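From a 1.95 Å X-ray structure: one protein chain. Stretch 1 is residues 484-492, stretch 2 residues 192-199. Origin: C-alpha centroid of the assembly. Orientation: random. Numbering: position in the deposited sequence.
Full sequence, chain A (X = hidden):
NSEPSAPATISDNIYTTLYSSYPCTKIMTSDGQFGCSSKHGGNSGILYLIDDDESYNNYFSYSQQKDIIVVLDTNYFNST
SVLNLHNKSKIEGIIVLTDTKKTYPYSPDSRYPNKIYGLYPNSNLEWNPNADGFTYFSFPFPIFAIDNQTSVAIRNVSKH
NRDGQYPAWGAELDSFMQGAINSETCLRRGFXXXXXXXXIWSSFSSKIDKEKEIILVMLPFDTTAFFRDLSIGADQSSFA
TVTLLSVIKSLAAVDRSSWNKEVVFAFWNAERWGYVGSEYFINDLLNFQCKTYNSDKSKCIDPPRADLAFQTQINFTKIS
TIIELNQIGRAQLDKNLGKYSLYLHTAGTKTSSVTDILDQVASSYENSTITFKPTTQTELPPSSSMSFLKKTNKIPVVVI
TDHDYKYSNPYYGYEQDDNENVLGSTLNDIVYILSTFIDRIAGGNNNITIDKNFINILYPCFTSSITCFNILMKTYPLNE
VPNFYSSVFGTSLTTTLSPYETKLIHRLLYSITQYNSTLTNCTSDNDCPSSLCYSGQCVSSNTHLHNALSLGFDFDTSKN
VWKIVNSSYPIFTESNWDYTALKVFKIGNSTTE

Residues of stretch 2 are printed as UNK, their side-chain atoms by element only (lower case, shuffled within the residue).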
# COMPACT_ATOMS: atom_id res chain seq x y z
N PHE A 484 1.40 -1.14 -4.72
CA PHE A 484 0.41 -1.57 -3.75
C PHE A 484 -0.60 -0.48 -3.38
O PHE A 484 -1.30 -0.57 -2.36
CB PHE A 484 1.12 -2.10 -2.48
CG PHE A 484 1.98 -3.31 -2.76
CD1 PHE A 484 1.41 -4.58 -2.76
CD2 PHE A 484 3.33 -3.18 -3.04
CE1 PHE A 484 2.19 -5.71 -3.04
CE2 PHE A 484 4.11 -4.31 -3.32
CZ PHE A 484 3.52 -5.57 -3.31
N TYR A 485 -0.69 0.56 -4.21
CA TYR A 485 -1.79 1.51 -4.03
C TYR A 485 -3.09 0.73 -4.14
O TYR A 485 -3.24 -0.13 -5.01
CB TYR A 485 -1.71 2.62 -5.08
CG TYR A 485 -2.99 3.41 -5.23
CD1 TYR A 485 -3.52 4.10 -4.15
CD2 TYR A 485 -3.63 3.50 -6.46
CE1 TYR A 485 -4.69 4.85 -4.28
CE2 TYR A 485 -4.80 4.24 -6.61
CZ TYR A 485 -5.33 4.91 -5.51
OH TYR A 485 -6.48 5.64 -5.64
N SER A 486 -4.03 0.98 -3.23
CA SER A 486 -5.24 0.17 -3.14
C SER A 486 -6.13 0.27 -4.38
O SER A 486 -6.90 -0.65 -4.67
CB SER A 486 -6.07 0.59 -1.91
OG SER A 486 -6.57 1.91 -2.08
N SER A 487 -6.03 1.38 -5.10
CA SER A 487 -6.94 1.69 -6.21
C SER A 487 -8.38 1.77 -5.68
O SER A 487 -8.60 2.13 -4.51
CB SER A 487 -6.80 0.65 -7.35
OG SER A 487 -7.59 0.98 -8.46
N VAL A 488 -9.36 1.46 -6.53
CA VAL A 488 -10.75 1.70 -6.16
C VAL A 488 -11.47 0.44 -5.70
O VAL A 488 -11.17 -0.68 -6.12
CB VAL A 488 -11.53 2.33 -7.33
CG1 VAL A 488 -10.98 3.72 -7.62
CG2 VAL A 488 -11.48 1.45 -8.58
N PHE A 489 -12.43 0.64 -4.80
CA PHE A 489 -13.12 -0.47 -4.17
C PHE A 489 -13.94 -1.29 -5.15
O PHE A 489 -13.97 -2.52 -5.07
CB PHE A 489 -14.03 0.02 -3.05
CG PHE A 489 -14.85 -1.07 -2.43
CD1 PHE A 489 -14.29 -1.91 -1.48
CD2 PHE A 489 -16.17 -1.27 -2.81
CE1 PHE A 489 -15.03 -2.94 -0.92
CE2 PHE A 489 -16.93 -2.29 -2.24
CZ PHE A 489 -16.37 -3.12 -1.30
N GLY A 490 -14.63 -0.61 -6.06
CA GLY A 490 -15.55 -1.27 -6.98
C GLY A 490 -16.68 -0.32 -7.33
O GLY A 490 -16.70 0.81 -6.86
N THR A 491 -17.62 -0.78 -8.15
CA THR A 491 -18.73 0.07 -8.57
C THR A 491 -19.94 -0.03 -7.64
O THR A 491 -20.83 0.81 -7.69
CB THR A 491 -19.18 -0.27 -9.99
OG1 THR A 491 -19.27 -1.70 -10.13
CG2 THR A 491 -18.17 0.24 -11.00
N SER A 492 -19.95 -1.07 -6.81
CA SER A 492 -20.98 -1.25 -5.79
C SER A 492 -20.49 -2.24 -4.73
O SER A 492 -19.38 -2.75 -4.84
CB SER A 492 -22.28 -1.76 -6.40
OG SER A 492 -22.19 -3.15 -6.67
N UNK A 192 -16.44 8.74 -10.75
CA UNK A 192 -15.39 8.34 -9.81
C UNK A 192 -15.86 7.19 -8.93
O UNK A 192 -17.04 6.85 -8.92
s UNK A 192 -16.23 10.11 -7.83
c UNK A 192 -14.97 9.54 -8.94
N UNK A 193 -14.92 6.57 -8.20
CA UNK A 193 -15.24 5.47 -7.30
C UNK A 193 -14.47 5.62 -5.99
O UNK A 193 -13.38 6.20 -5.98
o UNK A 193 -17.59 3.62 -10.40
o UNK A 193 -17.57 3.55 -8.20
c UNK A 193 -14.90 4.11 -7.93
c UNK A 193 -16.99 3.67 -9.30
c UNK A 193 -15.48 3.87 -9.32
N UNK A 194 -15.03 5.12 -4.88
CA UNK A 194 -14.34 5.18 -3.59
C UNK A 194 -12.98 4.50 -3.65
O UNK A 194 -12.84 3.46 -4.27
c UNK A 194 -16.37 4.52 -4.75
c UNK A 194 -15.28 4.42 -2.65
c UNK A 194 -16.64 4.59 -3.27
N UNK A 195 -11.98 5.11 -3.01
CA UNK A 195 -10.69 4.48 -2.88
C UNK A 195 -10.81 3.39 -1.84
O UNK A 195 -11.18 3.66 -0.70
c UNK A 195 -8.26 4.78 -2.19
c UNK A 195 -9.43 6.52 -3.56
c UNK A 195 -9.60 5.50 -2.47
N UNK A 196 -10.51 2.16 -2.22
CA UNK A 196 -10.65 1.06 -1.29
C UNK A 196 -10.23 -0.25 -1.92
O UNK A 196 -9.59 -0.27 -2.96
N UNK A 197 -10.61 -1.36 -1.30
CA UNK A 197 -10.27 -2.66 -1.85
C UNK A 197 -10.60 -3.78 -0.91
O UNK A 197 -11.57 -3.70 -0.16
N UNK A 198 -9.79 -4.84 -0.96
CA UNK A 198 -9.97 -5.99 -0.09
C UNK A 198 -8.76 -6.22 0.82
O UNK A 198 -7.61 -6.24 0.36
c UNK A 198 -10.21 -7.25 -0.93
n UNK A 198 -13.66 -6.28 -1.29
c UNK A 198 -11.47 -7.21 -1.81
o UNK A 198 -12.94 -8.03 -0.09
c UNK A 198 -12.76 -7.21 -0.98
N UNK A 199 -9.04 -6.39 2.12
CA UNK A 199 -8.04 -6.87 3.08
C UNK A 199 -8.05 -8.38 3.06
O UNK A 199 -8.97 -8.98 2.49
c UNK A 199 -8.32 -6.35 4.49
o UNK A 199 -8.43 -4.94 4.53
O HOH W 1 -12.55 -4.37 -3.47

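Position 192 carries two side-chain atoms, one carbon and then one sulfur. Its CB points away from stretch 1 and the side chain touches nothing there. An unbranched chain ending in sulfur directly after CB is that of Cys192; the sulfur is bonded covalently to a group elsewhere in the structure.

Position 193 has three carbons in a row, the third carrying two oxygens. Its CB points toward stretch 1 and lies 3.9 Å from CB of Val488, so the two CB atoms pack together. A carboxylate on a two-carbon stem marks Glu193. Farther out, OE2 comes within 3.5 Å of CG2 of Thr491. OE1 lies 3.2 Å from the carbonyl O of Gly490, but both are acceptors and no hydrogen bond joins them; OE1 is satisfied elsewhere in the structure.

At position 194 three carbons close a ring onto the backbone nitrogen, and the carbonyl O receives a hydrogen bond from N of Phe489 at 2.9 Å and nearly straight, 168° at the hydrogen. The ring identifies Pro194. Proline has no N-H to give, but its carbonyl remains free to accept. The same O lies 3.3 Å from CA of Val488 in a CA-H...O contact.

Position 195 shows one carbon bearing two others, and one branch carbon lies 3.3 Å from OG of Ser486. This beta-branched, wholly apolar fork is Val195. The carbon near Ser486 is CG1, which also sits 4.1 Å from CE1 of Tyr485, while CG2 lies 3.7 Å from OH of Tyr485. A compact, branched side chain suits this buried place, where it can meet both residues at once.

Position 196 has no side-chain atoms, and its N donates to O of Ser487 at 3.0 Å. It is therefore Gly196. An ideal CB here would stand only 3.1 Å from CB of Phe489, so the absence of a side chain lets the two backbones approach, with the CA atoms of Gly196 and Phe489 4.1 Å apart.

Position 197 is likewise bare, and its carbonyl O reaches CD1 of Phe489 at 3.5 Å, at the edge of the ring and near its plane. This is Gly197, whose phi/psi of 171/-147 glycine adopts readily.

Position 198 bears three carbons, the third carrying one oxygen and one nitrogen; the nitrogen is 3.6 Å from CE1 of Phe489. The terminal amide is that of Gln198. NE2 donates to a water whose O is 3.1 Å away; that water O donates in turn to O of Phe489 at 2.8 Å. The long, polar chain thus links the two stretches through solvent.

Position 199 has one carbon and then one oxygen, out of reach of stretch 1. This is Ser199, its hydroxyl hydrogen-bonded elsewhere in the structure.

The contact is built around a single beta bridge between Val488 and Val195, flanked by the two backbone hydrogen bonds. Side chains add apolar packing, the bare Gly196 permits close approach, and one water extends the link. The contact buries 536 Å², both sides summed.

Stretch 2 (192-199) CEPVGGQS
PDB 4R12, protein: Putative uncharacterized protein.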